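Local coordinates for delta-aminolevulinic acid dehydratase (Toxoplasma gondii ME49, PDB 3OBK), which probably condenses two molecules of 5-aminolevulinic acid into porphobilinogen, an early step of tetrapyrrole synthesis, and is seen here as an octamer with that product bound, at residues A[298-303]-A[308-313]; A[85-90]-A[332-337]; A[212-217]-A[270-275]. All blocks are in the same frame, centred on the assembly; numbering follows the deposited sequence.

Contact 1: A[298-303]-A[308-313]; sequences MLKAAA and ISEKDT
I308 reaches from the short turn between two consecutive helices of the TIM-barrel chain, 293-305 and 310-324, and puts its side chain against the last turns of the first. Its CG1 sits between the backbone N and the carbonyl carbon (chi1 62°), and from there CD1 runs on to the helix surface. CD1 meets A302 CB at 3.6 Å and L299 CD2 at 3.3 Å, the leucine and isoleucine crossing at about a right angle. The same L299 CD2 branch lies 3.3 Å from T313 OG1, so this one methyl is wedged between I308 and the first turn of helix 310-324. That turn begins at S309, the N-cap, whose OG takes a long, weak bond from D312 N. On the other flank A303 CB packs on E310 CB at 3.7 Å, where the two backbones come nearest. E310 is extended and carries its carboxylate past A303 to K300, whose chain bends at chi2 (-75°) to come round to it. OE1 is also hydrogen-bonded to Y333 OH, so two partners share one oxygen. M298 and A301 of the first helix pack on M298 and A301 of a second subunit. The salt bridge itself, K300 NZ to E310 OE1 at 2.9 Å, uses the syn lone pair of the carboxylate oxygen.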
loop_
_atom_site.group_PDB
_atom_site.type_symbol
_atom_site.label_atom_id
_atom_site.label_comp_id
_atom_site.label_asym_id
_atom_site.label_seq_id
_atom_site.Cartn_x
_atom_site.Cartn_y
_atom_site.Cartn_z
ATOM N N MET A 298 38.696 5.200 7.391
ATOM C CA MET A 298 38.215 6.312 8.185
ATOM C C MET A 298 38.184 5.983 9.691
ATOM O O MET A 298 38.626 6.764 10.527
ATOM C CB MET A 298 36.841 6.747 7.692
ATOM C CG MET A 298 36.912 7.671 6.485
ATOM S SD MET A 298 35.289 7.967 5.714
ATOM C CE MET A 298 34.427 8.767 7.068
ATOM N N LEU A 299 37.656 4.811 10.010
ATOM C CA LEU A 299 37.495 4.373 11.380
ATOM C C LEU A 299 38.853 4.252 12.013
ATOM O O LEU A 299 39.070 4.793 13.098
ATOM C CB LEU A 299 36.764 3.019 11.443
ATOM C CG LEU A 299 35.273 3.072 11.784
ATOM C CD1 LEU A 299 34.573 1.725 11.776
ATOM C CD2 LEU A 299 35.120 3.705 13.159
ATOM N N LYS A 300 39.746 3.524 11.333
ATOM C CA LYS A 300 41.140 3.340 11.792
ATOM C C LYS A 300 41.882 4.641 11.975
ATOM O O LYS A 300 42.554 4.856 12.983
ATOM C CB LYS A 300 41.948 2.509 10.793
ATOM C CG LYS A 300 41.787 1.016 10.944
ATOM C CD LYS A 300 42.562 0.449 12.179
ATOM C CE LYS A 300 42.195 -1.038 12.396
ATOM N NZ LYS A 300 42.747 -1.612 13.625
ATOM N N ALA A 301 41.770 5.502 10.980
ATOM C CA ALA A 301 42.408 6.795 11.038
ATOM C C ALA A 301 42.000 7.449 12.327
ATOM O O ALA A 301 42.851 7.924 13.080
ATOM C CB ALA A 301 42.016 7.625 9.877
ATOM N N ALA A 302 40.709 7.441 12.613
ATOM C CA ALA A 302 40.199 8.172 13.751
ATOM C C ALA A 302 40.608 7.485 15.006
ATOM O O ALA A 302 41.027 8.127 15.948
ATOM C CB ALA A 302 38.683 8.304 13.690
ATOM N N ALA A 303 40.483 6.170 15.031
ATOM C CA ALA A 303 40.830 5.411 16.237
ATOM C C ALA A 303 42.289 5.624 16.584
ATOM O O ALA A 303 42.605 5.881 17.743
ATOM C CB ALA A 303 40.524 3.931 16.078
ATOM N N ILE A 308 37.930 8.850 18.205
ATOM C CA ILE A 308 36.829 7.975 18.578
ATOM C C ILE A 308 37.371 6.749 19.299
ATOM O O ILE A 308 38.575 6.513 19.346
ATOM C CB ILE A 308 35.995 7.515 17.348
ATOM C CG1 ILE A 308 36.850 6.688 16.364
ATOM C CG2 ILE A 308 35.357 8.703 16.667
ATOM C CD1 ILE A 308 36.093 6.244 15.088
ATOM N N SER A 309 36.446 5.988 19.863
ATOM C CA SER A 309 36.736 4.706 20.435
ATOM C C SER A 309 36.467 3.656 19.365
ATOM O O SER A 309 35.347 3.572 18.862
ATOM C CB SER A 309 35.847 4.443 21.633
ATOM O OG SER A 309 35.671 3.035 21.763
ATOM N N GLU A 310 37.480 2.856 19.035
ATOM C CA GLU A 310 37.395 1.901 17.937
ATOM C C GLU A 310 36.285 0.883 18.128
ATOM O O GLU A 310 35.479 0.657 17.215
ATOM C CB GLU A 310 38.716 1.152 17.749
ATOM C CG GLU A 310 38.808 0.509 16.370
ATOM C CD GLU A 310 40.156 -0.095 16.066
ATOM O OE1 GLU A 310 40.487 -0.288 14.884
ATOM O OE2 GLU A 310 40.888 -0.397 17.007
ATOM N N LYS A 311 36.272 0.273 19.313
ATOM C CA LYS A 311 35.397 -0.824 19.605
ATOM C C LYS A 311 33.960 -0.356 19.584
ATOM O O LYS A 311 33.109 -0.991 18.981
ATOM C CB LYS A 311 35.749 -1.407 20.976
ATOM C CG LYS A 311 34.935 -2.628 21.433
ATOM C CD LYS A 311 35.544 -3.223 22.718
ATOM C CE LYS A 311 34.576 -4.182 23.445
ATOM N NZ LYS A 311 35.163 -4.855 24.662
ATOM N N ASP A 312 33.670 0.735 20.259
ATOM C CA ASP A 312 32.281 1.150 20.390
ATOM C C ASP A 312 31.703 1.459 19.019
ATOM O O ASP A 312 30.601 1.043 18.695
ATOM C CB ASP A 312 32.154 2.410 21.229
ATOM C CG ASP A 312 32.517 2.202 22.671
ATOM O OD1 ASP A 312 32.158 1.148 23.240
ATOM O OD2 ASP A 312 33.119 3.150 23.240
ATOM N N THR A 313 32.468 2.203 18.233
ATOM C CA THR A 313 32.017 2.691 16.969
ATOM C C THR A 313 31.900 1.514 15.981
ATOM O O THR A 313 30.888 1.369 15.340
ATOM C CB THR A 313 32.924 3.892 16.494
ATOM O OG1 THR A 313 34.269 3.456 16.293
ATOM C CG2 THR A 313 32.952 4.991 17.566
#

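Contact 2: A[85-90]-A[332-337]; sequences YGIKAF and YYAKEA. With PBG (3-[5-(aminomethyl)-4-(carboxymethyl)-1H-pyrrol-3-yl]propanoic acid), chain L.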
loop_
_atom_site.group_PDB
_atom_site.type_symbol
_atom_site.label_atom_id
_atom_site.label_comp_id
_atom_site.label_asym_id
_atom_site.label_seq_id
_atom_site.Cartn_x
_atom_site.Cartn_y
_atom_site.Cartn_z
ATOM N N TYR A 85 36.873 -17.656 15.786
ATOM C CA TYR A 85 36.038 -16.688 16.461
ATOM C C TYR A 85 34.595 -16.736 15.971
ATOM O O TYR A 85 33.795 -15.972 16.436
ATOM C CB TYR A 85 36.640 -15.283 16.311
ATOM C CG TYR A 85 37.960 -15.129 17.061
ATOM C CD1 TYR A 85 38.032 -15.428 18.406
ATOM C CD2 TYR A 85 39.131 -14.656 16.434
ATOM C CE1 TYR A 85 39.210 -15.290 19.122
ATOM C CE2 TYR A 85 40.344 -14.528 17.155
ATOM C CZ TYR A 85 40.363 -14.859 18.514
ATOM O OH TYR A 85 41.490 -14.771 19.341
ATOM N N GLY A 86 34.272 -17.624 15.033
ATOM C CA GLY A 86 32.931 -17.774 14.515
ATOM C C GLY A 86 32.669 -17.221 13.117
ATOM O O GLY A 86 31.502 -17.239 12.639
ATOM N N ILE A 87 33.697 -16.717 12.438
ATOM C CA ILE A 87 33.453 -16.214 11.105
ATOM C C ILE A 87 33.413 -17.433 10.242
ATOM O O ILE A 87 34.277 -18.290 10.335
ATOM C CB ILE A 87 34.557 -15.284 10.588
ATOM C CG1 ILE A 87 34.728 -14.057 11.501
ATOM C CG2 ILE A 87 34.248 -14.854 9.139
ATOM C CD1 ILE A 87 33.542 -13.076 11.429
ATOM N N LYS A 88 32.414 -17.545 9.401
ATOM C CA LYS A 88 32.347 -18.703 8.522
ATOM C C LYS A 88 32.550 -18.351 7.054
ATOM O O LYS A 88 32.922 -19.230 6.270
ATOM C CB LYS A 88 31.029 -19.483 8.753
ATOM C CG LYS A 88 31.173 -20.617 9.813
ATOM C CD LYS A 88 30.344 -20.420 11.037
ATOM C CE LYS A 88 30.215 -21.711 11.853
ATOM N NZ LYS A 88 28.999 -22.552 11.478
ATOM N N ALA A 89 32.380 -17.076 6.688
ATOM C CA ALA A 89 32.411 -16.669 5.271
ATOM C C ALA A 89 33.526 -15.697 4.942
ATOM O O ALA A 89 33.672 -14.664 5.572
ATOM C CB ALA A 89 31.083 -16.067 4.873
ATOM N N PHE A 90 34.254 -16.002 3.886
ATOM C CA PHE A 90 35.472 -15.295 3.554
ATOM C C PHE A 90 35.480 -14.991 2.075
ATOM O O PHE A 90 35.210 -15.854 1.240
ATOM C CB PHE A 90 36.701 -16.151 3.890
ATOM C CG PHE A 90 36.756 -16.596 5.308
ATOM C CD1 PHE A 90 37.482 -15.893 6.223
ATOM C CD2 PHE A 90 36.053 -17.697 5.728
ATOM C CE1 PHE A 90 37.524 -16.292 7.532
ATOM C CE2 PHE A 90 36.079 -18.094 7.029
ATOM C CZ PHE A 90 36.805 -17.378 7.940
ATOM N N TYR A 332 36.065 -5.492 6.800
ATOM C CA TYR A 332 37.458 -5.772 7.160
ATOM C C TYR A 332 37.617 -5.841 8.686
ATOM O O TYR A 332 38.626 -6.357 9.181
ATOM C CB TYR A 332 38.413 -4.758 6.502
ATOM C CG TYR A 332 38.279 -4.765 4.999
ATOM C CD1 TYR A 332 38.847 -5.763 4.240
ATOM C CD2 TYR A 332 37.524 -3.801 4.347
ATOM C CE1 TYR A 332 38.708 -5.783 2.887
ATOM C CE2 TYR A 332 37.371 -3.802 2.988
ATOM C CZ TYR A 332 37.961 -4.803 2.242
ATOM O OH TYR A 332 37.796 -4.823 0.863
ATOM N N TYR A 333 36.614 -5.378 9.430
ATOM C CA TYR A 333 36.577 -5.574 10.900
ATOM C C TYR A 333 35.936 -6.898 11.363
ATOM O O TYR A 333 35.704 -7.086 12.546
ATOM C CB TYR A 333 35.811 -4.422 11.572
ATOM C CG TYR A 333 36.644 -3.223 11.886
ATOM C CD1 TYR A 333 37.602 -3.251 12.892
ATOM C CD2 TYR A 333 36.460 -2.045 11.209
ATOM C CE1 TYR A 333 38.360 -2.117 13.188
ATOM C CE2 TYR A 333 37.225 -0.912 11.491
ATOM C CZ TYR A 333 38.158 -0.947 12.472
ATOM O OH TYR A 333 38.884 0.201 12.721
ATOM N N ALA A 334 35.664 -7.822 10.449
ATOM C CA ALA A 334 34.893 -9.016 10.795
ATOM C C ALA A 334 35.599 -9.814 11.858
ATOM O O ALA A 334 35.015 -10.132 12.885
ATOM C CB ALA A 334 34.657 -9.862 9.591
ATOM N N LYS A 335 36.877 -10.103 11.639
ATOM C CA LYS A 335 37.618 -10.876 12.631
ATOM C C LYS A 335 37.655 -10.138 13.954
ATOM O O LYS A 335 37.474 -10.719 15.028
ATOM C CB LYS A 335 39.036 -11.172 12.159
ATOM C CG LYS A 335 39.833 -12.022 13.151
ATOM C CD LYS A 335 41.277 -12.236 12.729
ATOM C CE LYS A 335 42.226 -11.085 13.149
ATOM N NZ LYS A 335 43.594 -11.154 12.517
ATOM N N GLU A 336 37.888 -8.846 13.890
ATOM C CA GLU A 336 38.074 -8.119 15.118
ATOM C C GLU A 336 36.775 -8.053 15.894
ATOM O O GLU A 336 36.777 -8.177 17.113
ATOM C CB GLU A 336 38.585 -6.730 14.834
ATOM C CG GLU A 336 39.331 -6.150 16.018
ATOM C CD GLU A 336 40.802 -6.397 15.909
ATOM O OE1 GLU A 336 41.427 -5.724 15.059
ATOM O OE2 GLU A 336 41.305 -7.247 16.650
ATOM N N ALA A 337 35.654 -7.913 15.190
ATOM C CA ALA A 337 34.356 -7.857 15.874
ATOM C C ALA A 337 34.040 -9.188 16.571
ATOM O O ALA A 337 33.603 -9.228 17.756
ATOM C CB ALA A 337 33.226 -7.463 14.899
HETATM C CHA PBG L . 36.333 -4.775 -8.125
HETATM C C1A PBG L . 36.113 -4.500 -6.673
HETATM C C2A PBG L . 36.282 -3.278 -6.029
HETATM C C3A PBG L . 35.962 -3.500 -4.702
HETATM C C4A PBG L . 35.529 -4.809 -4.598
HETATM N NA PBG L . 35.656 -5.402 -5.793
HETATM C C5A PBG L . 36.871 -1.998 -6.573
HETATM C C6A PBG L . 36.082 -1.276 -7.577
HETATM O O1A PBG L . 35.184 -1.931 -8.171
HETATM O O2A PBG L . 36.369 -0.094 -7.869
HETATM C C7A PBG L . 36.073 -2.502 -3.616
HETATM C C8A PBG L . 35.973 -3.009 -2.226
HETATM C C9A PBG L . 36.377 -2.112 -1.131
HETATM O O3A PBG L . 36.693 -2.631 -0.065
HETATM O O4A PBG L . 36.685 -0.922 -1.297
HETATM N N1 PBG L . 35.204 -5.128 -8.922
#
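I87 presses its CD1 methyl against the first turn of helix 334-346, and this is the tight part of the contact. CD1 lies 3.6 Å from A334 O and 3.9 Å from A334 CB, touching both the backbone and the small side chain of one residue. With CG1 beside the backbone N (chi1 -59°) and a second bend at chi2 (-70°), the longer branch of I87 is delivered to A334. L46 of strand 46-53 and A82 of helix 72-84 add to the surroundings of this buried isoleucine. Toward solvent the fit is looser. The Y85 ring approaches K335 obliquely, CD2 to K335 CG at 4.3 Å, and K335 sends its amino end away from Y85 to salt bridges with E78 and E81 of helix 72-84. Between Y85 and I87 the chain leaves helix 72-84 through G86, whose positive phi (105°) closes a Schellman motif and turns the chain into strand 89-95. At the other end of 332-337, Y332 does not touch 85-90 and points into the ligand pocket, where it gives its hydroxyl proton to the propionate carboxylate of porphobilinogen, OH to O3A of PBG at 2.6 Å. O3A lies at the ring edge, in its plane, and Y290 OH is a second partner of the Y332 hydroxyl. Y332 directly follows strand 328-331 and precedes helix 334-346, as in a TIM barrel, whose active site lies at the C-terminal ends of the strands.

Contact 3: A[212-217]-A[270-275]; sequences CKYASS and LPYLDV. With PBG (3-[5-(aminomethyl)-4-(carboxymethyl)-1H-pyrrol-3-yl]propanoic acid), chain L.
Y214 and Y272 lie ring against ring in an offset stack, centroids 4.5 Å apart and planes inclined by 21°. The overlap is uneven: Y272 CE1 sits over one face of the Y214 ring, displaced toward its rim, and its nearest atom there is Y214 CG at 3.4 Å. Both tyrosines hold CG anti to the carbonyl carbon (chi1 -73° for Y214, -65° for Y272), which directs each ring across the gap between the two backbones. The two side chains cross at a slant although the ring planes stay close to parallel; Y272 OH passes Y214 CB at 3.8 Å. V275, one helical turn on, meets the far end of Y214 from the opposite direction, CG2 to Y214 OH at 3.3 Å, while its other methyl, CG1, touches C212 CB at 4.0 Å. A249 of helix 247-258 packs on C212, Y214 and V275. The hydroxyls have partners beyond the two segments: Y214 OH bonds to N245 O, Y272 OH to E316 of a second subunit. K213, between C212 and Y214, turns to the other side of the chain. Its extended chain (CG anti to the backbone N) carries NZ to O1A of porphobilinogen, on the carboxymethyl group, at 2.8 Å, and NZ also bonds to S183 O. K213 makes cation-pi contacts with Y210 and Y219. The chemistry implies a division of labour: an aromatic and aliphatic packing surface behind the strand end, tied to a neighbouring subunit through Y272, and a lysine on the other side of the chain hydrogen-bonded to the product's carboxylate.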
loop_
_atom_site.group_PDB
_atom_site.type_symbol
_atom_site.label_atom_id
_atom_site.label_comp_id
_atom_site.label_asym_id
_atom_site.label_seq_id
_atom_site.Cartn_x
_atom_site.Cartn_y
_atom_site.Cartn_z
ATOM N N CYS A 212 23.374 -3.002 -6.531
ATOM C CA CYS A 212 23.440 -1.568 -6.349
ATOM C C CYS A 212 24.835 -1.188 -5.854
ATOM O O CYS A 212 25.072 -1.035 -4.670
ATOM C CB CYS A 212 22.348 -1.128 -5.367
ATOM S SG CYS A 212 20.749 -1.940 -5.688
ATOM N N LYS A 213 25.767 -1.106 -6.792
ATOM C CA LYS A 213 27.155 -0.778 -6.517
ATOM C C LYS A 213 27.414 0.586 -7.127
ATOM O O LYS A 213 27.237 0.763 -8.326
ATOM C CB LYS A 213 28.093 -1.794 -7.138
ATOM C CG LYS A 213 29.525 -1.362 -7.042
ATOM C CD LYS A 213 30.457 -2.480 -7.433
ATOM C CE LYS A 213 31.876 -2.085 -7.187
ATOM N NZ LYS A 213 32.754 -3.201 -7.429
ATOM N N TYR A 214 27.827 1.540 -6.300
ATOM C CA TYR A 214 27.891 2.923 -6.732
ATOM C C TYR A 214 29.289 3.337 -7.204
ATOM O O TYR A 214 30.283 2.779 -6.783
ATOM C CB TYR A 214 27.361 3.825 -5.618
ATOM C CG TYR A 214 25.852 3.721 -5.480
ATOM C CD1 TYR A 214 25.256 2.694 -4.770
ATOM C CD2 TYR A 214 25.022 4.632 -6.113
ATOM C CE1 TYR A 214 23.850 2.593 -4.670
ATOM C CE2 TYR A 214 23.645 4.553 -6.015
ATOM C CZ TYR A 214 23.065 3.527 -5.298
ATOM O OH TYR A 214 21.705 3.474 -5.226
ATOM N N ALA A 215 29.341 4.289 -8.126
ATOM C CA ALA A 215 30.609 4.845 -8.624
ATOM C C ALA A 215 31.255 5.664 -7.543
ATOM O O ALA A 215 31.314 6.864 -7.623
ATOM C CB ALA A 215 30.369 5.702 -9.893
ATOM N N SER A 216 31.737 4.997 -6.519
ATOM C CA SER A 216 32.153 5.656 -5.285
ATOM C C SER A 216 33.623 6.078 -5.262
ATOM O O SER A 216 34.480 5.580 -6.035
ATOM C CB SER A 216 31.900 4.711 -4.084
ATOM O OG SER A 216 32.143 5.359 -2.838
ATOM N N SER A 217 33.897 6.991 -4.330
ATOM C CA SER A 217 35.245 7.438 -4.051
ATOM C C SER A 217 35.821 6.779 -2.765
ATOM O O SER A 217 36.942 7.071 -2.366
ATOM C CB SER A 217 35.263 8.965 -3.962
ATOM O OG SER A 217 34.817 9.407 -2.681
ATOM N N LEU A 270 27.777 2.230 4.878
ATOM C CA LEU A 270 27.090 3.216 5.693
ATOM C C LEU A 270 26.484 4.345 4.866
ATOM O O LEU A 270 25.342 4.728 5.088
ATOM C CB LEU A 270 28.026 3.803 6.760
ATOM C CG LEU A 270 28.332 2.890 7.929
ATOM C CD1 LEU A 270 29.178 3.651 8.943
ATOM C CD2 LEU A 270 27.052 2.355 8.562
ATOM N N PRO A 271 27.228 4.879 3.902
ATOM C CA PRO A 271 26.572 5.921 3.126
ATOM C C PRO A 271 25.474 5.448 2.185
ATOM O O PRO A 271 24.985 6.256 1.433
ATOM C CB PRO A 271 27.714 6.557 2.317
ATOM C CG PRO A 271 28.974 5.995 2.859
ATOM C CD PRO A 271 28.631 4.696 3.516
ATOM N N TYR A 272 25.099 4.176 2.193
ATOM C CA TYR A 272 24.026 3.695 1.298
ATOM C C TYR A 272 22.923 2.919 2.036
ATOM O O TYR A 272 22.167 2.142 1.438
ATOM C CB TYR A 272 24.656 2.924 0.132
ATOM C CG TYR A 272 25.488 3.853 -0.723
ATOM C CD1 TYR A 272 24.911 4.583 -1.753
ATOM C CD2 TYR A 272 26.844 4.073 -0.445
ATOM C CE1 TYR A 272 25.662 5.470 -2.531
ATOM C CE2 TYR A 272 27.614 4.980 -1.210
ATOM C CZ TYR A 272 27.005 5.683 -2.244
ATOM O OH TYR A 272 27.725 6.591 -2.988
ATOM N N LEU A 273 22.809 3.164 3.348
ATOM C CA LEU A 273 21.856 2.425 4.181
ATOM C C LEU A 273 20.443 2.676 3.702
ATOM O O LEU A 273 19.600 1.815 3.812
ATOM C CB LEU A 273 22.016 2.744 5.674
ATOM C CG LEU A 273 23.349 2.385 6.419
ATOM C CD1 LEU A 273 23.291 2.748 7.910
ATOM C CD2 LEU A 273 23.736 0.918 6.211
ATOM N N ASP A 274 20.190 3.835 3.116
ATOM C CA ASP A 274 18.867 4.100 2.513
ATOM C C ASP A 274 18.555 3.160 1.355
ATOM O O ASP A 274 17.410 2.730 1.202
ATOM C CB ASP A 274 18.700 5.557 2.039
ATOM C CG ASP A 274 19.705 5.940 1.009
ATOM O OD1 ASP A 274 20.898 5.679 1.281
ATOM O OD2 ASP A 274 19.340 6.494 -0.058
ATOM N N VAL A 275 19.540 2.877 0.527
ATOM C CA VAL A 275 19.325 1.994 -0.594
ATOM C C VAL A 275 19.171 0.566 -0.086
ATOM O O VAL A 275 18.324 -0.184 -0.555
ATOM C CB VAL A 275 20.495 2.092 -1.581
ATOM C CG1 VAL A 275 20.319 1.101 -2.762
ATOM C CG2 VAL A 275 20.608 3.515 -2.062
HETATM C CHA PBG L . 36.333 -4.775 -8.125
HETATM C C1A PBG L . 36.113 -4.500 -6.673
HETATM C C2A PBG L . 36.282 -3.278 -6.029
HETATM C C3A PBG L . 35.962 -3.500 -4.702
HETATM C C4A PBG L . 35.529 -4.809 -4.598
HETATM N NA PBG L . 35.656 -5.402 -5.793
HETATM C C5A PBG L . 36.871 -1.998 -6.573
HETATM C C6A PBG L . 36.082 -1.276 -7.577
HETATM O O1A PBG L . 35.184 -1.931 -8.171
HETATM O O2A PBG L . 36.369 -0.094 -7.869
HETATM C C7A PBG L . 36.073 -2.502 -3.616
HETATM C C8A PBG L . 35.973 -3.009 -2.226
HETATM C C9A PBG L . 36.377 -2.112 -1.131
HETATM O O3A PBG L . 36.693 -2.631 -0.065
HETATM O O4A PBG L . 36.685 -0.922 -1.297
HETATM N N1 PBG L . 35.204 -5.128 -8.922
#

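All three contacts belong to one TIM-barrel chain. Along it contact 2 closes a long loop, from strand 89-95 to helix 334-346, and both other contacts are nested inside it, contact 3 closing before contact 1 opens. Contacts 1 and 2 have centres about 17 Å apart and touch directly, L299 CD1 packing on Y333 CE2 at 3.8 Å. Contact 3 lies about 21 Å from contact 1 and about 22 Å from contact 2, centre to centre, and across the chain's centre from contact 2. Contacts 2 and 3 reach the same sheet and the same porphobilinogen; only contact 3 combines a pocket residue, K213, with the second-subunit interface, whereas contact 1 meets that subunit away from the pocket.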